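Local coordinates for probable quinone reductase Qor (NADPH:quinone reductase) (Zeta-crystallin homolog protein) (Mycobacterium tuberculosis, PDB 4RVU), which binds NADPH and probably catalyses the transfer of electrons from it to quinones, at residues R90-S95 / L110-P115. Sequence-based numbering, arbitrary orientation.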
ATOM      1  N   ARG A  90      29.042  11.304 -23.170  1.00 18.81           N
ATOM      2  CA  ARG A  90      28.899  11.604 -21.747  1.00 19.04           C
ATOM      3  C   ARG A  90      27.617  10.931 -21.287  1.00 17.80           C
ATOM      4  O   ARG A  90      26.551  11.150 -21.877  1.00 18.11           O
ATOM      5  CB  ARG A  90      28.772  13.109 -21.502  1.00 19.61           C
ATOM      6  CG  ARG A  90      30.040  13.911 -21.701  1.00 21.85           C
ATOM      7  CD  ARG A  90      29.726  15.416 -21.641  1.00 22.58           C
ATOM      8  NE  ARG A  90      29.417  15.820 -20.284  1.00 20.48           N
ATOM      9  CZ  ARG A  90      28.347  16.521 -19.916  1.00 20.65           C
ATOM     10  NH1 ARG A  90      27.456  16.948 -20.810  1.00 19.47           N
ATOM     11  NH2 ARG A  90      28.179  16.803 -18.637  1.00 20.00           N
ATOM     12  N   VAL A  91      27.715  10.109 -20.250  1.00 17.03           N
ATOM     13  CA  VAL A  91      26.570   9.297 -19.840  1.00 16.94           C
ATOM     14  C   VAL A  91      26.448   9.260 -18.329  1.00 16.87           C
ATOM     15  O   VAL A  91      27.384   9.615 -17.615  1.00 16.90           O
ATOM     16  CB  VAL A  91      26.658   7.859 -20.383  1.00 16.95           C
ATOM     17  CG1 VAL A  91      26.574   7.837 -21.910  1.00 17.01           C
ATOM     18  CG2 VAL A  91      27.918   7.158 -19.876  1.00 16.98           C
ATOM     19  N   VAL A  92      25.294   8.832 -17.837  1.00 16.79           N
ATOM     20  CA  VAL A  92      25.098   8.739 -16.404  1.00 16.72           C
ATOM     21  C   VAL A  92      24.238   7.515 -16.105  1.00 16.64           C
ATOM     22  O   VAL A  92      23.325   7.188 -16.862  1.00 16.62           O
ATOM     23  CB  VAL A  92      24.498  10.051 -15.826  1.00 16.69           C
ATOM     24  CG1 VAL A  92      23.151  10.379 -16.468  1.00 16.66           C
ATOM     25  CG2 VAL A  92      24.383   9.981 -14.303  1.00 16.63           C
ATOM     26  N   SER A  93      24.568   6.818 -15.024  1.00 16.60           N
ATOM     27  CA  SER A  93      23.814   5.630 -14.623  1.00 16.53           C
ATOM     28  C   SER A  93      23.691   5.611 -13.122  1.00 16.47           C
ATOM     29  O   SER A  93      24.548   6.146 -12.408  1.00 16.49           O
ATOM     30  CB  SER A  93      24.516   4.357 -15.099  1.00 16.56           C
ATOM     31  OG  SER A  93      23.736   3.194 -14.817  1.00 16.49           O
ATOM     32  N   ALA A  94      22.609   5.002 -12.647  1.00 16.39           N
ATOM     33  CA  ALA A  94      22.374   4.803 -11.225  1.00 16.32           C
ATOM     34  C   ALA A  94      22.470   3.311 -10.918  1.00 16.29           C
ATOM     35  O   ALA A  94      22.138   2.879  -9.815  1.00 16.23           O
ATOM     36  CB  ALA A  94      20.985   5.305 -10.855  1.00 16.25           C
ATOM     37  N   SER A  95      22.934   2.538 -11.898  1.00 16.68           N
ATOM     38  CA  SER A  95      22.941   1.082 -11.804  1.00 17.81           C
ATOM     39  C   SER A  95      24.311   0.494 -12.100  1.00 17.87           C
ATOM     40  O   SER A  95      24.416  -0.643 -12.542  1.00 18.20           O
ATOM     41  CB  SER A  95      21.917   0.510 -12.785  1.00 17.01           C
ATOM     42  OG  SER A  95      20.628   1.019 -12.506  1.00 17.11           O
ATOM     43  N   LEU A 110      20.443   0.752 -18.711  1.00 16.45           N
ATOM     44  CA  LEU A 110      20.178   1.572 -17.529  1.00 16.40           C
ATOM     45  C   LEU A 110      21.180   2.721 -17.431  1.00 16.46           C
ATOM     46  O   LEU A 110      21.582   3.125 -16.335  1.00 16.45           O
ATOM     47  CB  LEU A 110      20.222   0.713 -16.259  1.00 16.34           C
ATOM     48  CG  LEU A 110      19.236  -0.462 -16.234  1.00 16.27           C
ATOM     49  CD1 LEU A 110      19.394  -1.208 -14.943  1.00 16.22           C
ATOM     50  CD2 LEU A 110      17.802   0.002 -16.407  1.00 16.22           C
ATOM     51  N   THR A 111      21.586   3.226 -18.594  1.00 16.54           N
ATOM     52  CA  THR A 111      22.490   4.367 -18.690  1.00 16.61           C
ATOM     53  C   THR A 111      21.857   5.388 -19.627  1.00 16.63           C
ATOM     54  O   THR A 111      21.350   5.028 -20.692  1.00 16.65           O
ATOM     55  CB  THR A 111      23.857   3.940 -19.252  1.00 16.69           C
ATOM     56  OG1 THR A 111      24.460   2.985 -18.368  1.00 16.67           O
ATOM     57  CG2 THR A 111      24.784   5.140 -19.384  1.00 16.76           C
ATOM     58  N   ALA A 112      21.900   6.662 -19.247  1.00 16.64           N
ATOM     59  CA  ALA A 112      21.341   7.722 -20.085  1.00 16.67           C
ATOM     60  C   ALA A 112      22.434   8.647 -20.583  1.00 16.76           C
ATOM     61  O   ALA A 112      23.403   8.922 -19.863  1.00 16.78           O
ATOM     62  CB  ALA A 112      20.307   8.527 -19.302  1.00 16.60           C
ATOM     63  N   LYS A 113      22.273   9.142 -21.809  1.00 19.21           N
ATOM     64  CA  LYS A 113      23.138  10.209 -22.307  1.00 19.40           C
ATOM     65  C   LYS A 113      22.836  11.484 -21.555  1.00 19.46           C
ATOM     66  O   LYS A 113      21.674  11.806 -21.323  1.00 20.41           O
ATOM     67  CB  LYS A 113      22.908  10.444 -23.805  1.00 20.39           C
ATOM     68  CG  LYS A 113      23.438   9.333 -24.711  1.00 21.24           C
ATOM     69  CD  LYS A 113      23.062   9.591 -26.174  1.00 24.14           C
ATOM     70  CE  LYS A 113      23.573   8.484 -27.092  1.00 24.23           C
ATOM     71  NZ  LYS A 113      23.289   8.759 -28.535  1.00 24.66           N
ATOM     72  N   VAL A 114      23.881  12.217 -21.177  1.00 16.92           N
ATOM     73  CA  VAL A 114      23.717  13.488 -20.493  1.00 17.22           C
ATOM     74  C   VAL A 114      23.555  14.584 -21.547  1.00 17.97           C
ATOM     75  O   VAL A 114      24.292  14.606 -22.529  1.00 17.17           O
ATOM     76  CB  VAL A 114      24.938  13.783 -19.600  1.00 17.49           C
ATOM     77  CG1 VAL A 114      24.765  15.098 -18.850  1.00 17.20           C
ATOM     78  CG2 VAL A 114      25.148  12.626 -18.612  1.00 17.45           C
ATOM     79  N   PRO A 115      22.557  15.464 -21.373  1.00 16.92           N
ATOM     80  CA  PRO A 115      22.335  16.578 -22.302  1.00 16.97           C
ATOM     81  C   PRO A 115      23.562  17.494 -22.318  1.00 17.05           C
ATOM     82  O   PRO A 115      24.277  17.582 -21.312  1.00 17.04           O
ATOM     83  CB  PRO A 115      21.128  17.302 -21.693  1.00 17.19           C
ATOM     84  CG  PRO A 115      20.407  16.240 -20.915  1.00 16.83           C
ATOM     85  CD  PRO A 115      21.515  15.400 -20.331  1.00 16.82           C
TER
HETATM   86  O   HOH W   1      26.701  15.753 -23.469  1.00 21.00           O
HETATM   87  O   HOH W   2      20.402   3.580 -13.851  1.00 16.30           O
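V114 wedges both its methyls against 90-95: CG1, anti to the backbone N (chi1 -179°), presses on a face of the R90 guanidinium, 3.8 Å from both NH1 and NH2, and CB stands higher above the same face. CG2 slips over the V91 carbonyl carbon and meets V92 CG1 at 3.7 Å, the two valines crossing at about a right angle. At the edge of the guanidinium, NH1 gives a weak bond to P115 O and a better one to a water that bridges to V114 O; NH2 is held by V118 O and S120 OG. V114 N donates to R90 O at 3.0 Å, almost straight but from above the carbonyl plane. From there the two strands run antiparallel, V92 and A112 forming the hydrogen-bonded pair, each N to the other's O at 2.8 Å and nearly along the C=O axis. Strand 111-113 thereby extends the GroES-like β-sheet of this medium-chain reductase, since 90-93 pairs on its other edge with 67-74. V92 and V114 face C68, and helix 120-140 packs on them through L127 and A123. On the opposite face, V91 CB sits tightly at 3.5 Å from T111 CG2; T111 OG1 bonds instead to P107 O. At the end of the strand, S93 OG, anti to its backbone N (chi1 -175°), donates to L110 O at 2.6 Å from above the carbonyl plane and accepts from S95 N, forming an ST turn. A second water accepts from A94 N, reaches S95 OG at 2.9 Å and donates to L110 O, so two donors grip that carbonyl; the side chain of A94 lies about 8 Å from the bound NADPH.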